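Local coordinates for glycoside Hydrolase (Bacteroides uniformis, PDB 5TA0), which probably hydrolyses agarose chains within an agarose-degrading pathway of a gut bacterium, and is here a point variant, presumably inactive, holding neoagarooctaose, at residues A[89-94]-A[173-178]; A[136-141]-A[182-187]; A[192-197]-A[235-240]. One frame throughout, in Å; residues are numbered along the deposited sequence. Where two conformers were deposited one is given.

Contact 1. Residues A[89-94]-A[173-178]; sequences KTVLRN and GEFYGR. With SO4 (sulfate ion), chain F.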
loop_
_atom_site.group_PDB
_atom_site.type_symbol
_atom_site.label_atom_id
_atom_site.label_comp_id
_atom_site.label_asym_id
_atom_site.label_seq_id
_atom_site.Cartn_x
_atom_site.Cartn_y
_atom_site.Cartn_z
ATOM N N LYS A 89 18.310 9.500 11.123
ATOM C CA LYS A 89 18.380 10.965 11.012
ATOM C C LYS A 89 19.203 11.565 12.135
ATOM O O LYS A 89 20.015 12.448 11.892
ATOM C CB LYS A 89 16.976 11.567 11.058
ATOM C CG LYS A 89 16.967 13.033 10.639
ATOM C CD LYS A 89 15.564 13.601 10.723
ATOM C CE LYS A 89 15.423 14.932 10.032
ATOM N NZ LYS A 89 14.101 15.501 10.431
ATOM N N THR A 90 18.986 11.109 13.366
ATOM C CA THR A 90 19.746 11.629 14.507
ATOM C C THR A 90 21.238 11.378 14.348
ATOM O O THR A 90 22.064 12.269 14.624
ATOM C CB THR A 90 19.205 11.076 15.831
ATOM O OG1 THR A 90 17.828 11.480 15.974
ATOM C CG2 THR A 90 19.990 11.593 17.002
ATOM N N VAL A 91 21.604 10.208 13.857
ATOM C CA VAL A 91 23.018 9.935 13.630
ATOM C C VAL A 91 23.559 10.846 12.536
ATOM O O VAL A 91 24.595 11.485 12.722
ATOM C CB VAL A 91 23.268 8.449 13.316
ATOM C CG1 VAL A 91 24.709 8.239 12.851
ATOM C CG2 VAL A 91 22.931 7.603 14.539
ATOM N N LEU A 92 22.872 10.953 11.392
ATOM C CA LEU A 92 23.332 11.857 10.346
ATOM C C LEU A 92 23.476 13.306 10.787
ATOM O O LEU A 92 24.442 13.981 10.428
ATOM C CB LEU A 92 22.401 11.797 9.118
ATOM C CG LEU A 92 22.808 12.666 7.928
ATOM C CD1 LEU A 92 24.216 12.344 7.436
ATOM C CD2 LEU A 92 21.801 12.474 6.801
ATOM N N ARG A 93 22.521 13.788 11.564
ATOM C CA ARG A 93 22.535 15.191 11.962
ATOM C C ARG A 93 23.606 15.522 12.996
ATOM O O ARG A 93 23.928 16.695 13.174
ATOM C CB ARG A 93 21.175 15.618 12.485
ATOM C CG ARG A 93 20.122 15.681 11.394
ATOM C CD ARG A 93 18.939 16.495 11.860
ATOM N NE ARG A 93 19.171 17.911 11.670
ATOM C CZ ARG A 93 18.628 18.873 12.406
ATOM N NH1 ARG A 93 18.901 20.127 12.124
ATOM N NH2 ARG A 93 17.833 18.589 13.424
ATOM N N ASN A 94 24.150 14.498 13.655
ATOM C CA ASN A 94 25.158 14.692 14.702
ATOM C C ASN A 94 26.528 14.150 14.412
ATOM O O ASN A 94 27.440 14.464 15.165
ATOM C CB ASN A 94 24.643 14.092 16.018
ATOM C CG ASN A 94 23.457 14.860 16.560
ATOM O OD1 ASN A 94 22.277 14.526 16.292
ATOM N ND2 ASN A 94 23.734 15.923 17.239
ATOM N N GLY A 173 25.390 8.136 0.034
ATOM C CA GLY A 173 25.353 6.685 -0.062
ATOM C C GLY A 173 26.325 5.957 0.864
ATOM O O GLY A 173 25.995 4.926 1.428
ATOM N N GLU A 174 27.526 6.491 0.961
ATOM C CA GLU A 174 28.510 5.921 1.868
ATOM C C GLU A 174 28.013 6.019 3.301
ATOM O O GLU A 174 28.140 5.069 4.065
ATOM C CB GLU A 174 29.872 6.586 1.721
ATOM C CG GLU A 174 30.886 5.998 2.671
ATOM C CD GLU A 174 32.269 6.598 2.582
ATOM O OE1 GLU A 174 32.875 6.756 3.661
ATOM O OE2 GLU A 174 32.773 6.833 1.469
ATOM N N PHE A 175 27.458 7.175 3.680
ATOM C CA PHE A 175 26.863 7.292 5.003
ATOM C C PHE A 175 25.844 6.160 5.217
ATOM O O PHE A 175 25.828 5.495 6.260
ATOM C CB PHE A 175 26.194 8.676 5.196
ATOM C CG PHE A 175 25.228 8.684 6.350
ATOM C CD1 PHE A 175 25.682 8.731 7.675
ATOM C CD2 PHE A 175 23.871 8.551 6.130
ATOM C CE1 PHE A 175 24.782 8.626 8.726
ATOM C CE2 PHE A 175 22.990 8.444 7.187
ATOM C CZ PHE A 175 23.440 8.500 8.469
ATOM N N TYR A 176 24.933 6.002 4.261
ATOM C CA TYR A 176 23.848 5.018 4.441
ATOM C C TYR A 176 24.395 3.594 4.541
ATOM O O TYR A 176 23.999 2.809 5.413
ATOM C CB TYR A 176 22.863 5.156 3.286
ATOM C CG TYR A 176 21.475 4.568 3.447
ATOM C CD1 TYR A 176 20.953 4.109 4.671
ATOM C CD2 TYR A 176 20.626 4.534 2.343
ATOM C CE1 TYR A 176 19.641 3.656 4.775
ATOM C CE2 TYR A 176 19.312 4.090 2.453
ATOM C CZ TYR A 176 18.830 3.638 3.663
ATOM O OH TYR A 176 17.544 3.192 3.829
ATOM N N GLY A 177 25.308 3.246 3.637
ATOM C CA GLY A 177 25.905 1.898 3.672
ATOM C C GLY A 177 26.677 1.645 4.963
ATOM O O GLY A 177 26.546 0.577 5.562
ATOM N N ARG A 178 27.464 2.616 5.411
ATOM C CA ARG A 178 28.227 2.447 6.657
ATOM C C ARG A 178 27.290 2.361 7.847
ATOM O O ARG A 178 27.489 1.564 8.749
ATOM C CB ARG A 178 29.239 3.555 6.861
ATOM C CG ARG A 178 30.437 3.513 5.928
ATOM C CD ARG A 178 31.392 4.628 6.312
ATOM N NE ARG A 178 32.612 4.573 5.529
ATOM C CZ ARG A 178 33.598 3.710 5.722
ATOM N NH1 ARG A 178 33.554 2.863 6.723
ATOM N NH2 ARG A 178 34.635 3.715 4.881
HETATM S S SO4 F . 18.693 15.268 16.963
HETATM O O1 SO4 F . 19.014 15.054 15.530
HETATM O O2 SO4 F . 17.875 14.110 17.420
HETATM O O3 SO4 F . 19.914 15.373 17.772
HETATM O O4 SO4 F . 17.923 16.542 17.108
#
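In the alpha/beta barrel, two helices that follow neighbouring strands pack against each other: V91 and L92 of helix 86-94 meet F175 of helix 170-183. The contact is apolar and buried, and it illustrates how one aromatic ring can fill the space between two helices that come to 7.9 Å at L92 CA and F175 CA. F175 holds its CG anti to the backbone N (chi1 162°), a torsion that sends the ring out towards helix 86-94. L92 covers one face of that ring. Its CD1 stands over the centre, 3.8 Å from the F175 centroid and 4° off the normal, a nearly ideal CH-pi placement, while L92 CB, on the same side of the plane but past the rim, comes to 3.5 Å from F175 CZ. V91 arrives differently, with CG1 at the ring edge, 4.1 Å from F175 CE1. L110 of helix 107-123 touches both V91 and F175, closing the cluster from a third helix. With an alanine here instead of F175, L92 CD1 would probably lose the aromatic face it rests on, and a gap would open between the helices. The flanks of the two segments are polar. K89 reaches the bound galactose and the pocket residue Q141, and a sulfate, probably from the crystallisation liquor, lies beside T90. On helix 170-183, E174 lies one turn before R178, and R101 also forms a salt bridge to E174 OE1. R178 NE donates to that oxygen at 2.9 Å along a nearly straight line (168°), within its own guanidinium plane but from above the carboxylate plane.

Contact 2. Residues A[136-141]-A[182-187]; sequences LILCNQ and EYFGEG. With GAL (beta-D-galactopyranose), chain C; AAL (3,6-anhydro-alpha-L-galactopyranose), chain B.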
loop_
_atom_site.group_PDB
_atom_site.type_symbol
_atom_site.label_atom_id
_atom_site.label_comp_id
_atom_site.label_asym_id
_atom_site.label_seq_id
_atom_site.Cartn_x
_atom_site.Cartn_y
_atom_site.Cartn_z
ATOM N N LEU A 136 12.102 -4.805 9.294
ATOM C CA LEU A 136 12.215 -3.352 9.221
ATOM C C LEU A 136 12.359 -2.805 7.827
ATOM O O LEU A 136 13.200 -3.270 7.036
ATOM C CB LEU A 136 13.393 -2.861 10.071
ATOM C CG LEU A 136 13.588 -1.354 10.202
ATOM C CD1 LEU A 136 12.443 -0.764 10.988
ATOM C CD2 LEU A 136 14.941 -1.044 10.839
ATOM N N ILE A 137 11.557 -1.775 7.547
ATOM C CA ILE A 137 11.795 -0.863 6.433
ATOM C C ILE A 137 12.589 0.318 6.967
ATOM O O ILE A 137 12.123 1.069 7.808
ATOM C CB ILE A 137 10.471 -0.338 5.806
ATOM C CG1 ILE A 137 9.533 -1.500 5.453
ATOM C CG2 ILE A 137 10.765 0.555 4.606
ATOM C CD1 ILE A 137 8.136 -1.055 5.085
ATOM N N LEU A 138 13.809 0.469 6.463
ATOM C CA LEU A 138 14.657 1.617 6.772
ATOM C C LEU A 138 14.541 2.645 5.638
ATOM O O LEU A 138 14.448 2.285 4.479
ATOM C CB LEU A 138 16.102 1.129 6.944
ATOM C CG LEU A 138 17.132 2.170 7.400
ATOM C CD1 LEU A 138 16.761 2.826 8.732
ATOM C CD2 LEU A 138 18.521 1.540 7.527
ATOM N N CYS A 139 14.520 3.928 6.002
ATOM C CA CYS A 139 14.475 5.011 5.028
ATOM C C CYS A 139 15.082 6.250 5.623
ATOM O O CYS A 139 15.036 6.448 6.856
ATOM C CB CYS A 139 13.015 5.273 4.635
ATOM S SG CYS A 139 12.745 6.450 3.286
ATOM N N ASN A 140 15.646 7.102 4.769
ATOM C CA ASN A 140 16.082 8.443 5.178
ATOM C C ASN A 140 14.967 9.453 4.947
ATOM O O ASN A 140 14.389 9.517 3.846
ATOM C CB ASN A 140 17.290 8.885 4.355
ATOM C CG ASN A 140 18.510 8.069 4.645
ATOM O OD1 ASN A 140 19.151 8.248 5.682
ATOM N ND2 ASN A 140 18.795 7.107 3.768
ATOM N N GLN A 141 14.719 10.309 5.940
ATOM C CA GLN A 141 13.973 11.545 5.666
ATOM C C GLN A 141 14.767 12.407 4.678
ATOM O O GLN A 141 15.973 12.236 4.495
ATOM C CB GLN A 141 13.719 12.303 6.955
ATOM C CG GLN A 141 12.761 11.594 7.883
ATOM C CD GLN A 141 12.596 12.302 9.200
ATOM O OE1 GLN A 141 12.495 13.556 9.258
ATOM N NE2 GLN A 141 12.612 11.537 10.278
ATOM N N GLU A 182 27.409 -0.755 10.400
ATOM C CA GLU A 182 27.913 -0.490 11.758
ATOM C C GLU A 182 26.857 -0.714 12.831
ATOM O O GLU A 182 27.149 -1.262 13.904
ATOM C CB GLU A 182 28.455 0.945 11.883
ATOM C CG GLU A 182 29.649 1.305 10.991
ATOM C CD GLU A 182 30.968 0.711 11.398
ATOM O OE1 GLU A 182 31.043 -0.073 12.366
ATOM O OE2 GLU A 182 31.952 1.070 10.708
ATOM N N TYR A 183 25.622 -0.314 12.583
ATOM C CA TYR A 183 24.599 -0.391 13.615
ATOM C C TYR A 183 23.976 -1.792 13.758
ATOM O O TYR A 183 23.824 -2.282 14.880
ATOM C CB TYR A 183 23.488 0.647 13.341
ATOM C CG TYR A 183 22.325 0.459 14.293
ATOM C CD1 TYR A 183 22.508 0.576 15.666
ATOM C CD2 TYR A 183 21.065 0.063 13.833
ATOM C CE1 TYR A 183 21.478 0.340 16.550
ATOM C CE2 TYR A 183 20.016 -0.169 14.717
ATOM C CZ TYR A 183 20.233 -0.030 16.085
ATOM O OH TYR A 183 19.243 -0.300 17.005
ATOM N N PHE A 184 23.592 -2.438 12.669
ATOM C CA PHE A 184 22.780 -3.680 12.745
ATOM C C PHE A 184 23.647 -4.909 12.998
ATOM O O PHE A 184 24.794 -4.979 12.560
ATOM C CB PHE A 184 21.953 -3.869 11.477
ATOM C CG PHE A 184 20.908 -2.786 11.260
ATOM C CD1 PHE A 184 19.694 -2.810 11.940
ATOM C CD2 PHE A 184 21.177 -1.719 10.406
ATOM C CE1 PHE A 184 18.755 -1.806 11.731
ATOM C CE2 PHE A 184 20.262 -0.707 10.221
ATOM C CZ PHE A 184 19.041 -0.766 10.868
ATOM N N GLY A 185 23.060 -5.881 13.675
ATOM C CA GLY A 185 23.676 -7.198 13.872
ATOM C C GLY A 185 22.792 -8.286 13.337
ATOM O O GLY A 185 22.206 -8.152 12.274
ATOM N N GLU A 186 22.673 -9.376 14.108
ATOM C CA GLU A 186 21.953 -10.576 13.705
ATOM C C GLU A 186 20.874 -10.975 14.720
ATOM O O GLU A 186 20.381 -12.111 14.691
ATOM C CB GLU A 186 22.952 -11.739 13.517
ATOM C CG GLU A 186 23.989 -11.523 12.423
ATOM C CD GLU A 186 25.120 -10.589 12.815
ATOM O OE1 GLU A 186 25.621 -10.641 13.965
ATOM O OE2 GLU A 186 25.512 -9.768 11.952
ATOM N N GLY A 187 20.487 -10.043 15.579
ATOM C CA GLY A 187 19.458 -10.279 16.565
ATOM C C GLY A 187 19.966 -10.314 17.991
ATOM O O GLY A 187 21.120 -10.714 18.260
HETATM C C1 GAL C . 9.715 10.812 12.306
HETATM C C2 GAL C . 10.689 10.131 13.272
HETATM C C3 GAL C . 11.053 11.031 14.459
HETATM C C4 GAL C . 11.460 12.412 13.964
HETATM C C5 GAL C . 10.362 12.973 13.064
HETATM C C6 GAL C . 10.675 14.367 12.525
HETATM O O2 GAL C . 10.069 8.926 13.722
HETATM O O3 GAL C . 12.076 10.414 15.263
HETATM O O4 GAL C . 12.663 12.315 13.183
HETATM O O5 GAL C . 10.172 12.106 11.935
HETATM O O6 GAL C . 9.617 14.819 11.662
HETATM C C1 AAL B . 6.915 10.643 7.935
HETATM C C2 AAL B . 8.422 10.459 7.661
HETATM C C3 AAL B . 9.135 9.784 8.822
HETATM C C4 AAL B . 8.811 10.512 10.107
HETATM C C5 AAL B . 7.383 10.100 10.281
HETATM C C6 AAL B . 7.443 8.642 9.956
HETATM O O2 AAL B . 9.062 11.722 7.448
HETATM O O3 AAL B . 8.531 8.503 9.034
HETATM O O4 AAL B . 9.600 9.951 11.176
HETATM O O5 AAL B . 6.548 10.744 9.314
#
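L136 and L138, on strand 134-140 of the alpha/beta barrel, receive the ring of F184, just past the end of helix 170-183, the helix of the beta-alpha-beta crossover that leads on to strand 197-199. The tight part is small. L136 CD2 lies 4.0 Å from F184 CE1 and L138 CD2 lies 3.9 Å from F184 CE2: both methyls, presented by alternate residues of the strand, come obliquely to the outer end of the ring, from the same side of its plane. F184 gets there with CG anti to its carbonyl carbon (chi1 -64°). On the other side of the ring plane, Y183 CD2 stands 3.5 Å above the plane and over its centre, which probably limits how the ring can tilt. Side chains alone bridge the gap, for even the nearest pair of backbone positions, L136 CA and F184 CA, are 11.1 Å apart. Beyond F184 the chain turns away from the strand, and E186 stands exposed to solvent. At its far end the strand segment leads into the glycan pocket. There Q141 NE2, also bonded to T85 OG1, donates to O4 of the bound galactose at 3.0 Å and 164°.

Contact 3. Residues A[192-197]-A[235-240]; sequences EPKPGF and KFNPDM. With EDO (1,2-ethanediol), chain J.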
loop_
_atom_site.group_PDB
_atom_site.type_symbol
_atom_site.label_atom_id
_atom_site.label_comp_id
_atom_site.label_asym_id
_atom_site.label_seq_id
_atom_site.Cartn_x
_atom_site.Cartn_y
_atom_site.Cartn_z
ATOM N N GLU A 192 20.576 -5.279 16.603
ATOM C CA GLU A 192 19.279 -5.300 15.927
ATOM C C GLU A 192 19.384 -6.018 14.582
ATOM O O GLU A 192 20.306 -5.773 13.828
ATOM C CB GLU A 192 18.814 -3.860 15.717
ATOM C CG GLU A 192 17.437 -3.782 15.081
ATOM C CD GLU A 192 16.875 -2.380 15.003
ATOM O OE1 GLU A 192 17.194 -1.519 15.832
ATOM O OE2 GLU A 192 16.025 -2.156 14.094
ATOM N N PRO A 193 18.434 -6.890 14.247
ATOM C CA PRO A 193 18.466 -7.499 12.932
ATOM C C PRO A 193 18.522 -6.502 11.777
ATOM O O PRO A 193 17.942 -5.416 11.849
ATOM C CB PRO A 193 17.164 -8.308 12.892
ATOM C CG PRO A 193 16.920 -8.621 14.331
ATOM C CD PRO A 193 17.324 -7.410 15.068
ATOM N N LYS A 194 19.227 -6.859 10.717
ATOM C CA LYS A 194 19.310 -6.011 9.532
ATOM C C LYS A 194 17.911 -5.717 8.988
ATOM O O LYS A 194 16.995 -6.534 9.093
ATOM C CB LYS A 194 20.139 -6.674 8.426
ATOM C CG LYS A 194 21.596 -6.902 8.773
ATOM C CD LYS A 194 22.452 -5.693 8.485
ATOM C CE LYS A 194 23.807 -5.874 9.175
ATOM N NZ LYS A 194 24.714 -4.709 9.087
ATOM N N PRO A 195 17.736 -4.523 8.397
ATOM C CA PRO A 195 16.455 -4.261 7.720
ATOM C C PRO A 195 16.158 -5.230 6.605
ATOM O O PRO A 195 17.079 -5.701 5.920
ATOM C CB PRO A 195 16.609 -2.826 7.188
ATOM C CG PRO A 195 18.007 -2.491 7.297
ATOM C CD PRO A 195 18.707 -3.436 8.206
ATOM N N GLY A 196 14.875 -5.528 6.407
ATOM C CA GLY A 196 14.470 -6.274 5.231
ATOM C C GLY A 196 14.519 -5.488 3.940
ATOM O O GLY A 196 14.686 -6.045 2.858
ATOM N N PHE A 197 14.351 -4.151 4.053
ATOM C CA PHE A 197 14.223 -3.270 2.891
ATOM C C PHE A 197 14.819 -1.920 3.236
ATOM O O PHE A 197 14.565 -1.397 4.323
ATOM C CB PHE A 197 12.748 -3.047 2.546
ATOM C CG PHE A 197 11.994 -4.300 2.237
ATOM C CD1 PHE A 197 11.887 -4.772 0.942
ATOM C CD2 PHE A 197 11.424 -5.044 3.267
ATOM C CE1 PHE A 197 11.165 -5.935 0.675
ATOM C CE2 PHE A 197 10.756 -6.231 2.994
ATOM C CZ PHE A 197 10.626 -6.661 1.705
ATOM N N LYS A 235 27.724 -1.821 -1.828
ATOM C CA LYS A 235 29.191 -1.898 -1.587
ATOM C C LYS A 235 29.470 -2.344 -0.148
ATOM O O LYS A 235 30.321 -3.221 0.105
ATOM C CB LYS A 235 29.845 -0.541 -1.857
ATOM C CG LYS A 235 31.321 -0.400 -1.467
ATOM C CD LYS A 235 31.846 1.016 -1.747
ATOM C CE LYS A 235 33.205 1.258 -1.092
ATOM N NZ LYS A 235 33.755 2.601 -1.416
ATOM N N PHE A 236 28.768 -1.762 0.813
ATOM C CA PHE A 236 28.944 -2.109 2.208
ATOM C C PHE A 236 28.108 -3.277 2.701
ATOM O O PHE A 236 28.448 -3.896 3.700
ATOM C CB PHE A 236 28.725 -0.864 3.088
ATOM C CG PHE A 236 29.788 0.179 2.896
ATOM C CD1 PHE A 236 29.637 1.185 1.983
ATOM C CD2 PHE A 236 30.968 0.128 3.638
ATOM C CE1 PHE A 236 30.614 2.146 1.797
ATOM C CE2 PHE A 236 31.953 1.076 3.436
ATOM C CZ PHE A 236 31.787 2.083 2.528
ATOM N N ASN A 237 26.983 -3.555 2.036
ATOM C CA ASN A 237 25.985 -4.544 2.482
ATOM C C ASN A 237 25.447 -5.270 1.257
ATOM O O ASN A 237 24.375 -4.952 0.737
ATOM C CB ASN A 237 24.824 -3.847 3.222
ATOM C CG ASN A 237 25.299 -2.911 4.280
ATOM O OD1 ASN A 237 25.597 -3.310 5.415
ATOM N ND2 ASN A 237 25.426 -1.635 3.910
ATOM N N PRO A 238 26.208 -6.243 0.720
ATOM C CA PRO A 238 25.898 -6.810 -0.588
ATOM C C PRO A 238 24.493 -7.397 -0.783
ATOM O O PRO A 238 23.956 -7.317 -1.878
ATOM C CB PRO A 238 26.979 -7.906 -0.763
ATOM C CG PRO A 238 28.099 -7.487 0.101
ATOM C CD PRO A 238 27.501 -6.720 1.256
ATOM N N ASP A 239 23.917 -7.928 0.266
ATOM C CA ASP A 239 22.604 -8.558 0.094
ATOM C C ASP A 239 21.384 -7.647 0.337
ATOM O O ASP A 239 20.252 -8.119 0.237
ATOM C CB ASP A 239 22.547 -9.826 0.941
ATOM C CG ASP A 239 23.591 -10.861 0.497
ATOM O OD1 ASP A 239 23.743 -11.094 -0.738
ATOM O OD2 ASP A 239 24.257 -11.417 1.390
ATOM N N MET A 240 21.614 -6.391 0.692
ATOM C CA MET A 240 20.504 -5.526 1.073
ATOM C C MET A 240 19.658 -5.245 -0.209
ATOM O O MET A 240 20.196 -5.271 -1.344
ATOM C CB MET A 240 21.047 -4.238 1.725
ATOM C CG MET A 240 19.979 -3.314 2.277
ATOM S SD MET A 240 18.869 -4.213 3.356
ATOM C CE MET A 240 20.018 -4.603 4.676
HETATM C C1 EDO J . 15.813 1.835 15.248
HETATM O O1 EDO J . 15.673 0.738 16.143
HETATM C C2 EDO J . 15.449 1.380 13.858
HETATM O O2 EDO J . 16.478 0.561 13.305
HETATM O O HOH W 1 24.737 -5.697 6.294
#
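K194 NZ is gripped by several oxygens: the carbonyl O of I180, that of F184 in a weak bond, and a water in another weak bond of 3.0 Å. I180 is in the last turn of helix 170-183 and F184 just follows it, a place where a lysine's charge would probably be favourable against the helix dipole. The water is what carries the contact across. It donates to N237 OD1 at 2.7 Å and so spans two groups too distant to bond directly, K194 NZ being 4.0 Å from N237 OD1. A sharp bend of the lysine chain at chi2 (-86°) accompanies this reach. The amide of N237 is used at both ends, since its ND2 bonds to the carbonyl oxygens of V233 and G177; with OD1 on the water, its rotation is well fixed. N237 is also the first residue to leave helix 219-236, and a type I beta turn follows, closed by M240 N to N237 O at 3.1 Å. That turn brings M240 round to the apolar half of the contact. M240 bends at chi2 and chi3, folding its end onto P195, where CE lies 3.9 Å from P195 CG and 3.4 Å from P195 O. M240 has two deposited conformers, so this fit describes one of them and is less certain than the rest. P195 in turn packs on F184 and L138, while E192 holds both hydroxyls of an ethanediol, probably from the crystallisation liquor, with OE1 to O1 at 2.7 Å. The segments lead into adjacent parallel strands, 197-199 and 242-247: two helix-to-strand loops packed side by side, an arrangement typical of the end of an alpha/beta barrel where its strands begin.

How the contacts relate
The three contacts gather round helix 170-183, which supplies a segment to contacts 1 and 2 and lies against contact 3. The centres of contacts 1 and 2 are about 11 Å apart. Those of contacts 2 and 3 are closer, about 7 Å, and those of contacts 1 and 3 about 14 Å. Along the chain the segments of contacts 1 and 2 alternate, and contact 3 follows both. Together they run beside strands 134-140, 197-199 and 242-247, consecutive members of the eight-stranded parallel sheet. They thus join the outer helices to strands of the barrel: contact 3 sits where strands begin, whereas strand 134-140 of contact 2 leads to the glycan-binding end.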